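Putative beta-glucosidase (Bifidobacterium adolescentis, PDB 5WAB) hydrolyses beta-glucosidic linkages as a family 3 glycoside hydrolase, releasing terminal sugar units, and probably also acts on the arabinopyranosyl end of a ginsenoside. Local coordinates at residues P73-I86 and R120-A132. Numbering follows the deposited sequence.
Sequences PAAGLSSSWNPELI and RCFEYWSEDPYLA
Trp-125 lays its indole against Ala-74, Ser-78, Leu-77 and Ile-86, a worked example of one large ring tying a loop to the short helix 74-77 and the first turn of helix 83-99. From CB, the side chain leaves with CG anti to the carbonyl carbon (chi1 -68°), which carries the ring toward 73-86. The five-membered ring, CG through CE2, lies under the methyl of Ala-74, a CH-pi contact with CB 3.6 Å from the ring centroid. Further out, CE3 meets Ser-78 CB at 3.8 Å, CZ3 meets Ile-86 CD1 at 3.5 Å, and CH2 touches Ile-86 CG2 (3.7 Å) and Leu-77 CD2 (4.0 Å). An alanine here would remove the indole and would probably leave a gap beneath the Ala-74 methyl, with Ile-86 CD1 lacking its aromatic neighbour. Ala-75 N donates to Phe-122 O (3.0 Å), meeting it from above the carbonyl plane. Farther along both segments, Leu-131 sets CD1 over the six-membered ring of Trp-81, 3.7 Å from its centroid. Glu-123 binds Arg-120 side-on and also Lys-153, close to a bound glycerol. The contact joins these helices to the loop entering helix 129-144, within the TIM-barrel-like N-terminal domain of family 3 glycoside hydrolases.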
ATOM      1  N   PRO A  73       1.361   1.682   9.950  1.00 22.92           N
ATOM      2  CA  PRO A  73       1.140   2.244   8.617  1.00 20.93           C
ATOM      3  C   PRO A  73       1.368   1.206   7.531  1.00 20.72           C
ATOM      4  O   PRO A  73       2.079   0.218   7.713  1.00 20.66           O
ATOM      5  CB  PRO A  73       2.167   3.375   8.535  1.00 21.88           C
ATOM      6  CG  PRO A  73       2.339   3.801   9.961  1.00 23.90           C
ATOM      7  CD  PRO A  73       2.233   2.538  10.774  1.00 23.55           C
ATOM      8  N   ALA A  74       0.756   1.461   6.376  1.00 22.97           N
ATOM      9  CA  ALA A  74       0.722   0.466   5.310  1.00 23.87           C
ATOM     10  C   ALA A  74       2.119   0.076   4.831  1.00 26.48           C
ATOM     11  O   ALA A  74       2.324  -1.066   4.409  1.00 30.16           O
ATOM     12  CB  ALA A  74      -0.127   0.985   4.150  1.00 23.43           C
ATOM     13  N   ALA A  75       3.087   0.998   4.881  1.00 26.38           N
ATOM     14  CA  ALA A  75       4.449   0.656   4.474  1.00 27.96           C
ATOM     15  C   ALA A  75       4.999  -0.504   5.288  1.00 28.67           C
ATOM     16  O   ALA A  75       5.884  -1.230   4.820  1.00 29.38           O
ATOM     17  CB  ALA A  75       5.371   1.865   4.600  1.00 28.87           C
ATOM     18  N   GLY A  76       4.514  -0.670   6.514  1.00 27.88           N
ATOM     19  CA  GLY A  76       4.858  -1.816   7.328  1.00 26.66           C
ATOM     20  C   GLY A  76       3.908  -2.971   7.103  1.00 25.77           C
ATOM     21  O   GLY A  76       4.344  -4.097   6.845  1.00 26.09           O
ATOM     22  N   LEU A  77       2.601  -2.702   7.181  1.00 25.21           N
ATOM     23  CA  LEU A  77       1.615  -3.774   7.093  1.00 24.94           C
ATOM     24  C   LEU A  77       1.647  -4.479   5.745  1.00 23.68           C
ATOM     25  O   LEU A  77       1.275  -5.654   5.661  1.00 22.51           O
ATOM     26  CB  LEU A  77       0.208  -3.226   7.363  1.00 23.32           C
ATOM     27  CG  LEU A  77      -0.874  -4.272   7.654  1.00 23.07           C
ATOM     28  CD1 LEU A  77      -0.406  -5.212   8.758  1.00 24.76           C
ATOM     29  CD2 LEU A  77      -2.173  -3.608   8.060  1.00 22.83           C
ATOM     30  N   SER A  78       2.122  -3.805   4.699  1.00 24.04           N
ATOM     31  CA  SER A  78       2.266  -4.442   3.399  1.00 23.71           C
ATOM     32  C   SER A  78       3.299  -5.556   3.395  1.00 24.84           C
ATOM     33  O   SER A  78       3.336  -6.336   2.441  1.00 27.10           O
ATOM     34  CB  SER A  78       2.638  -3.401   2.350  1.00 24.14           C
ATOM     35  OG  SER A  78       3.853  -2.750   2.686  1.00 24.82           O
ATOM     36  N   SER A  79       4.142  -5.643   4.421  1.00 25.59           N
ATOM     37  CA  SER A  79       5.087  -6.745   4.522  1.00 25.85           C
ATOM     38  C   SER A  79       4.417  -8.062   4.889  1.00 26.31           C
ATOM     39  O   SER A  79       5.045  -9.115   4.750  1.00 28.75           O
ATOM     40  CB  SER A  79       6.167  -6.403   5.549  1.00 27.76           C
ATOM     41  OG  SER A  79       6.754  -5.141   5.270  1.00 25.88           O
ATOM     42  N   SER A  80       3.169  -8.026   5.357  1.00 25.61           N
ATOM     43  CA  SER A  80       2.494  -9.223   5.849  1.00 26.41           C
ATOM     44  C   SER A  80       2.017 -10.141   4.729  1.00 26.88           C
ATOM     45  O   SER A  80       1.961 -11.359   4.925  1.00 28.57           O
ATOM     46  CB  SER A  80       1.302  -8.825   6.717  1.00 24.85           C
ATOM     47  OG  SER A  80       0.332  -8.153   5.932  1.00 21.35           O
ATOM     48  N   TRP A  81       1.646  -9.581   3.572  1.00 24.79           N
ATOM     49  CA  TRP A  81       1.047 -10.354   2.477  1.00 25.55           C
ATOM     50  C   TRP A  81      -0.114 -11.203   2.988  1.00 26.24           C
ATOM     51  O   TRP A  81      -0.325 -12.335   2.554  1.00 28.13           O
ATOM     52  CB  TRP A  81       2.098 -11.223   1.775  1.00 26.57           C
ATOM     53  CG  TRP A  81       3.190 -10.443   1.073  1.00 26.49           C
ATOM     54  CD1 TRP A  81       3.955  -9.445   1.608  1.00 27.59           C
ATOM     55  CD2 TRP A  81       3.662 -10.629  -0.270  1.00 25.40           C
ATOM     56  NE1 TRP A  81       4.854  -8.985   0.676  1.00 26.06           N
ATOM     57  CE2 TRP A  81       4.697  -9.697  -0.482  1.00 25.23           C
ATOM     58  CE3 TRP A  81       3.304 -11.487  -1.315  1.00 25.60           C
ATOM     59  CZ2 TRP A  81       5.376  -9.599  -1.696  1.00 24.82           C
ATOM     60  CZ3 TRP A  81       3.984 -11.390  -2.518  1.00 25.84           C
ATOM     61  CH2 TRP A  81       5.006 -10.451  -2.698  1.00 25.03           C
ATOM     62  N   ASN A  82      -0.880 -10.642   3.924  1.00 26.79           N
ATOM     63  CA  ASN A  82      -1.878 -11.381   4.698  1.00 27.35           C
ATOM     64  C   ASN A  82      -3.204 -10.638   4.644  1.00 26.07           C
ATOM     65  O   ASN A  82      -3.531  -9.862   5.553  1.00 27.30           O
ATOM     66  CB  ASN A  82      -1.425 -11.572   6.148  1.00 28.90           C
ATOM     67  CG  ASN A  82      -2.274 -12.585   6.902  1.00 31.34           C
ATOM     68  OD1 ASN A  82      -3.393 -12.908   6.491  1.00 30.73           O
ATOM     69  ND2 ASN A  82      -1.749 -13.083   8.019  1.00 33.08           N
ATOM     70  N   PRO A  83      -3.990 -10.844   3.584  1.00 23.41           N
ATOM     71  CA  PRO A  83      -5.286 -10.152   3.492  1.00 22.17           C
ATOM     72  C   PRO A  83      -6.214 -10.440   4.655  1.00 24.49           C
ATOM     73  O   PRO A  83      -6.957  -9.545   5.076  1.00 22.90           O
ATOM     74  CB  PRO A  83      -5.862 -10.670   2.168  1.00 21.59           C
ATOM     75  CG  PRO A  83      -4.646 -11.039   1.361  1.00 23.01           C
ATOM     76  CD  PRO A  83      -3.661 -11.582   2.353  1.00 23.49           C
ATOM     77  N   GLU A  84      -6.179 -11.650   5.211  1.00 28.23           N
ATOM     78  CA  GLU A  84      -7.064 -11.951   6.329  1.00 29.62           C
ATOM     79  C   GLU A  84      -6.709 -11.102   7.544  1.00 27.49           C
ATOM     80  O   GLU A  84      -7.594 -10.546   8.200  1.00 27.15           O
ATOM     81  CB  GLU A  84      -7.002 -13.444   6.672  1.00 34.98           C
ATOM     82  CG  GLU A  84      -7.560 -14.384   5.598  1.00 38.56           C
ATOM     83  CD  GLU A  84      -6.562 -14.655   4.473  1.00 41.18           C
ATOM     84  OE1 GLU A  84      -5.378 -14.294   4.629  1.00 42.62           O
ATOM     85  OE2 GLU A  84      -6.956 -15.226   3.437  1.00 43.84           O
ATOM     86  N   LEU A  85      -5.417 -10.941   7.827  1.00 27.68           N
ATOM     87  CA  LEU A  85      -5.011 -10.091   8.942  1.00 28.25           C
ATOM     88  C   LEU A  85      -5.349  -8.628   8.679  1.00 26.90           C
ATOM     89  O   LEU A  85      -5.786  -7.913   9.589  1.00 27.05           O
ATOM     90  CB  LEU A  85      -3.515 -10.259   9.206  1.00 29.42           C
ATOM     91  CG  LEU A  85      -2.851  -9.291  10.186  1.00 29.38           C
ATOM     92  CD1 LEU A  85      -3.416  -9.474  11.569  1.00 31.11           C
ATOM     93  CD2 LEU A  85      -1.343  -9.502  10.190  1.00 29.13           C
ATOM     94  N   ILE A  86      -5.168  -8.168   7.437  1.00 24.93           N
ATOM     95  CA  ILE A  86      -5.541  -6.802   7.082  1.00 23.46           C
ATOM     96  C   ILE A  86      -7.052  -6.616   7.194  1.00 25.25           C
ATOM     97  O   ILE A  86      -7.532  -5.580   7.675  1.00 23.66           O
ATOM     98  CB  ILE A  86      -5.026  -6.475   5.670  1.00 23.62           C
ATOM     99  CG1 ILE A  86      -3.502  -6.635   5.615  1.00 19.39           C
ATOM    100  CG2 ILE A  86      -5.494  -5.086   5.227  1.00 18.15           C
ATOM    101  CD1 ILE A  86      -2.929  -6.592   4.222  1.00 19.03           C
ATOM    102  N   ARG A 120       4.506  10.291   0.618  1.00 27.13           N
ATOM    103  CA  ARG A 120       3.395   9.542   1.200  1.00 27.81           C
ATOM    104  C   ARG A 120       3.579   8.027   1.126  1.00 26.92           C
ATOM    105  O   ARG A 120       2.622   7.293   1.394  1.00 27.21           O
ATOM    106  CB  ARG A 120       2.085   9.903   0.492  1.00 29.37           C
ATOM    107  CG  ARG A 120       1.639  11.341   0.618  1.00 32.19           C
ATOM    108  CD  ARG A 120       1.156  11.715   2.006  1.00 34.56           C
ATOM    109  NE  ARG A 120      -0.157  11.166   2.343  1.00 35.85           N
ATOM    110  CZ  ARG A 120      -1.308  11.587   1.821  1.00 37.95           C
ATOM    111  NH1 ARG A 120      -1.325  12.559   0.912  1.00 38.58           N
ATOM    112  NH2 ARG A 120      -2.450  11.034   2.211  1.00 38.26           N
ATOM    113  N   CYS A 121       4.783   7.538   0.807  1.00 26.89           N
ATOM    114  CA  CYS A 121       4.990   6.094   0.694  1.00 26.25           C
ATOM    115  C   CYS A 121       4.648   5.350   1.983  1.00 25.09           C
ATOM    116  O   CYS A 121       4.260   4.175   1.933  1.00 25.40           O
ATOM    117  CB  CYS A 121       6.431   5.792   0.268  1.00 27.23           C
ATOM    118  SG  CYS A 121       6.771   5.985  -1.515  1.00 27.40           S
ATOM    119  N   PHE A 122       4.789   6.002   3.142  1.00 23.61           N
ATOM    120  CA  PHE A 122       4.523   5.331   4.411  1.00 23.66           C
ATOM    121  C   PHE A 122       3.057   4.934   4.545  1.00 26.14           C
ATOM    122  O   PHE A 122       2.746   3.980   5.273  1.00 25.70           O
ATOM    123  CB  PHE A 122       4.936   6.229   5.585  1.00 21.79           C
ATOM    124  CG  PHE A 122       3.943   7.302   5.903  1.00 20.50           C
ATOM    125  CD1 PHE A 122       3.898   8.457   5.149  1.00 19.96           C
ATOM    126  CD2 PHE A 122       3.072   7.167   6.965  1.00 19.31           C
ATOM    127  CE1 PHE A 122       2.993   9.453   5.439  1.00 19.57           C
ATOM    128  CE2 PHE A 122       2.163   8.159   7.261  1.00 20.51           C
ATOM    129  CZ  PHE A 122       2.124   9.302   6.496  1.00 19.89           C
ATOM    130  N   GLU A 123       2.167   5.632   3.829  1.00 26.96           N
ATOM    131  CA  GLU A 123       0.724   5.453   3.891  1.00 26.74           C
ATOM    132  C   GLU A 123       0.189   4.591   2.752  1.00 26.52           C
ATOM    133  O   GLU A 123      -1.010   4.292   2.729  1.00 26.25           O
ATOM    134  CB  GLU A 123       0.071   6.845   3.850  1.00 29.28           C
ATOM    135  CG  GLU A 123      -1.379   6.988   4.272  1.00 30.79           C
ATOM    136  CD  GLU A 123      -1.773   8.462   4.360  1.00 31.03           C
ATOM    137  OE1 GLU A 123      -0.854   9.305   4.368  1.00 30.58           O
ATOM    138  OE2 GLU A 123      -2.979   8.788   4.397  1.00 31.46           O
ATOM    139  N   TYR A 124       1.051   4.164   1.825  1.00 24.82           N
ATOM    140  CA  TYR A 124       0.674   3.313   0.698  1.00 23.02           C
ATOM    141  C   TYR A 124       1.247   1.910   0.880  1.00 22.12           C
ATOM    142  O   TYR A 124       1.986   1.633   1.825  1.00 20.22           O
ATOM    143  CB  TYR A 124       1.129   3.931  -0.628  1.00 22.75           C
ATOM    144  CG  TYR A 124       0.618   5.338  -0.860  1.00 21.75           C
ATOM    145  CD1 TYR A 124      -0.581   5.759  -0.305  1.00 21.25           C
ATOM    146  CD2 TYR A 124       1.340   6.244  -1.630  1.00 20.70           C
ATOM    147  CE1 TYR A 124      -1.045   7.035  -0.508  1.00 21.68           C
ATOM    148  CE2 TYR A 124       0.882   7.524  -1.838  1.00 20.21           C
ATOM    149  CZ  TYR A 124      -0.310   7.911  -1.275  1.00 20.60           C
ATOM    150  OH  TYR A 124      -0.771   9.180  -1.480  1.00 19.91           O
ATOM    151  N   TRP A 125       0.924   1.021  -0.062  1.00 22.57           N
ATOM    152  CA  TRP A 125       1.145  -0.408   0.139  1.00 22.93           C
ATOM    153  C   TRP A 125       2.326  -0.979  -0.647  1.00 21.57           C
ATOM    154  O   TRP A 125       3.173  -1.655  -0.060  1.00 20.26           O
ATOM    155  CB  TRP A 125      -0.145  -1.170  -0.183  1.00 19.74           C
ATOM    156  CG  TRP A 125      -1.223  -0.875   0.821  1.00 20.86           C
ATOM    157  CD1 TRP A 125      -2.043   0.214   0.837  1.00 23.02           C
ATOM    158  CD2 TRP A 125      -1.603  -1.675   1.951  1.00 19.91           C
ATOM    159  NE1 TRP A 125      -2.901   0.150   1.905  1.00 22.92           N
ATOM    160  CE2 TRP A 125      -2.654  -1.001   2.605  1.00 21.08           C
ATOM    161  CE3 TRP A 125      -1.159  -2.892   2.471  1.00 22.11           C
ATOM    162  CZ2 TRP A 125      -3.267  -1.505   3.750  1.00 21.57           C
ATOM    163  CZ3 TRP A 125      -1.766  -3.390   3.613  1.00 21.47           C
ATOM    164  CH2 TRP A 125      -2.808  -2.700   4.239  1.00 21.42           C
ATOM    165  N   SER A 126       2.416  -0.750  -1.955  1.00 21.48           N
ATOM    166  CA  SER A 126       3.455  -1.436  -2.718  1.00 21.54           C
ATOM    167  C   SER A 126       3.806  -0.645  -3.968  1.00 21.89           C
ATOM    168  O   SER A 126       3.132   0.318  -4.337  1.00 21.80           O
ATOM    169  CB  SER A 126       3.024  -2.861  -3.097  1.00 22.07           C
ATOM    170  OG  SER A 126       3.978  -3.491  -3.936  1.00 22.03           O
ATOM    171  N   GLU A 127       4.897  -1.067  -4.607  1.00 23.64           N
ATOM    172  CA  GLU A 127       5.222  -0.650  -5.963  1.00 24.00           C
ATOM    173  C   GLU A 127       4.509  -1.495  -7.005  1.00 22.97           C
ATOM    174  O   GLU A 127       4.553  -1.156  -8.192  1.00 22.26           O
ATOM    175  CB  GLU A 127       6.732  -0.755  -6.201  1.00 23.50           C
ATOM    176  CG  GLU A 127       7.230  -2.197  -6.318  1.00 25.05           C
ATOM    177  CD  GLU A 127       8.744  -2.328  -6.262  1.00 26.54           C
ATOM    178  OE1 GLU A 127       9.385  -1.598  -5.479  1.00 28.45           O
ATOM    179  OE2 GLU A 127       9.296  -3.154  -7.018  1.00 28.22           O
ATOM    180  N   ASP A 128       3.870  -2.591  -6.594  1.00 22.74           N
ATOM    181  CA  ASP A 128       3.228  -3.513  -7.514  1.00 22.27           C
ATOM    182  C   ASP A 128       1.719  -3.367  -7.430  1.00 22.64           C
ATOM    183  O   ASP A 128       1.172  -3.336  -6.320  1.00 22.94           O
ATOM    184  CB  ASP A 128       3.626  -4.953  -7.200  1.00 20.97           C
ATOM    185  CG  ASP A 128       2.984  -5.942  -8.147  1.00 21.56           C
ATOM    186  OD1 ASP A 128       3.440  -5.994  -9.308  1.00 20.65           O
ATOM    187  OD2 ASP A 128       2.027  -6.645  -7.751  1.00 20.19           O
ATOM    188  N   PRO A 129       1.010  -3.272  -8.560  1.00 23.80           N
ATOM    189  CA  PRO A 129      -0.449  -3.078  -8.472  1.00 23.29           C
ATOM    190  C   PRO A 129      -1.199  -4.275  -7.902  1.00 23.48           C
ATOM    191  O   PRO A 129      -2.144  -4.084  -7.126  1.00 23.44           O
ATOM    192  CB  PRO A 129      -0.846  -2.779  -9.924  1.00 23.63           C
ATOM    193  CG  PRO A 129       0.232  -3.404 -10.752  1.00 24.64           C
ATOM    194  CD  PRO A 129       1.495  -3.274  -9.952  1.00 23.31           C
ATOM    195  N   TYR A 130      -0.797  -5.504  -8.240  1.00 23.44           N
ATOM    196  CA  TYR A 130      -1.519  -6.678  -7.749  1.00 22.69           C
ATOM    197  C   TYR A 130      -1.424  -6.788  -6.235  1.00 23.89           C
ATOM    198  O   TYR A 130      -2.418  -7.066  -5.555  1.00 25.55           O
ATOM    199  CB  TYR A 130      -0.974  -7.950  -8.395  1.00 21.47           C
ATOM    200  CG  TYR A 130      -1.734  -9.208  -8.024  1.00 20.18           C
ATOM    201  CD1 TYR A 130      -1.456  -9.885  -6.844  1.00 20.40           C
ATOM    202  CD2 TYR A 130      -2.696  -9.742  -8.868  1.00 19.26           C
ATOM    203  CE1 TYR A 130      -2.134 -11.041  -6.497  1.00 19.10           C
ATOM    204  CE2 TYR A 130      -3.375 -10.907  -8.529  1.00 19.42           C
ATOM    205  CZ  TYR A 130      -3.091 -11.550  -7.340  1.00 19.00           C
ATOM    206  OH  TYR A 130      -3.762 -12.704  -6.989  1.00 18.73           O
ATOM    207  N   LEU A 131      -0.219  -6.613  -5.692  1.00 24.84           N
ATOM    208  CA  LEU A 131      -0.031  -6.712  -4.251  1.00 24.84           C
ATOM    209  C   LEU A 131      -0.824  -5.638  -3.515  1.00 24.44           C
ATOM    210  O   LEU A 131      -1.476  -5.920  -2.503  1.00 23.92           O
ATOM    211  CB  LEU A 131       1.455  -6.599  -3.919  1.00 25.14           C
ATOM    212  CG  LEU A 131       1.862  -6.753  -2.454  1.00 27.42           C
ATOM    213  CD1 LEU A 131       1.594  -8.171  -1.960  1.00 28.78           C
ATOM    214  CD2 LEU A 131       3.324  -6.370  -2.255  1.00 26.83           C
ATOM    215  N   ALA A 132      -0.789  -4.402  -4.017  1.00 23.29           N
ATOM    216  CA  ALA A 132      -1.510  -3.318  -3.353  1.00 23.72           C
ATOM    217  C   ALA A 132      -3.012  -3.581  -3.336  1.00 23.30           C
ATOM    218  O   ALA A 132      -3.679  -3.358  -2.317  1.00 22.54           O
ATOM    219  CB  ALA A 132      -1.199  -1.987  -4.039  1.00 16.21           C
TER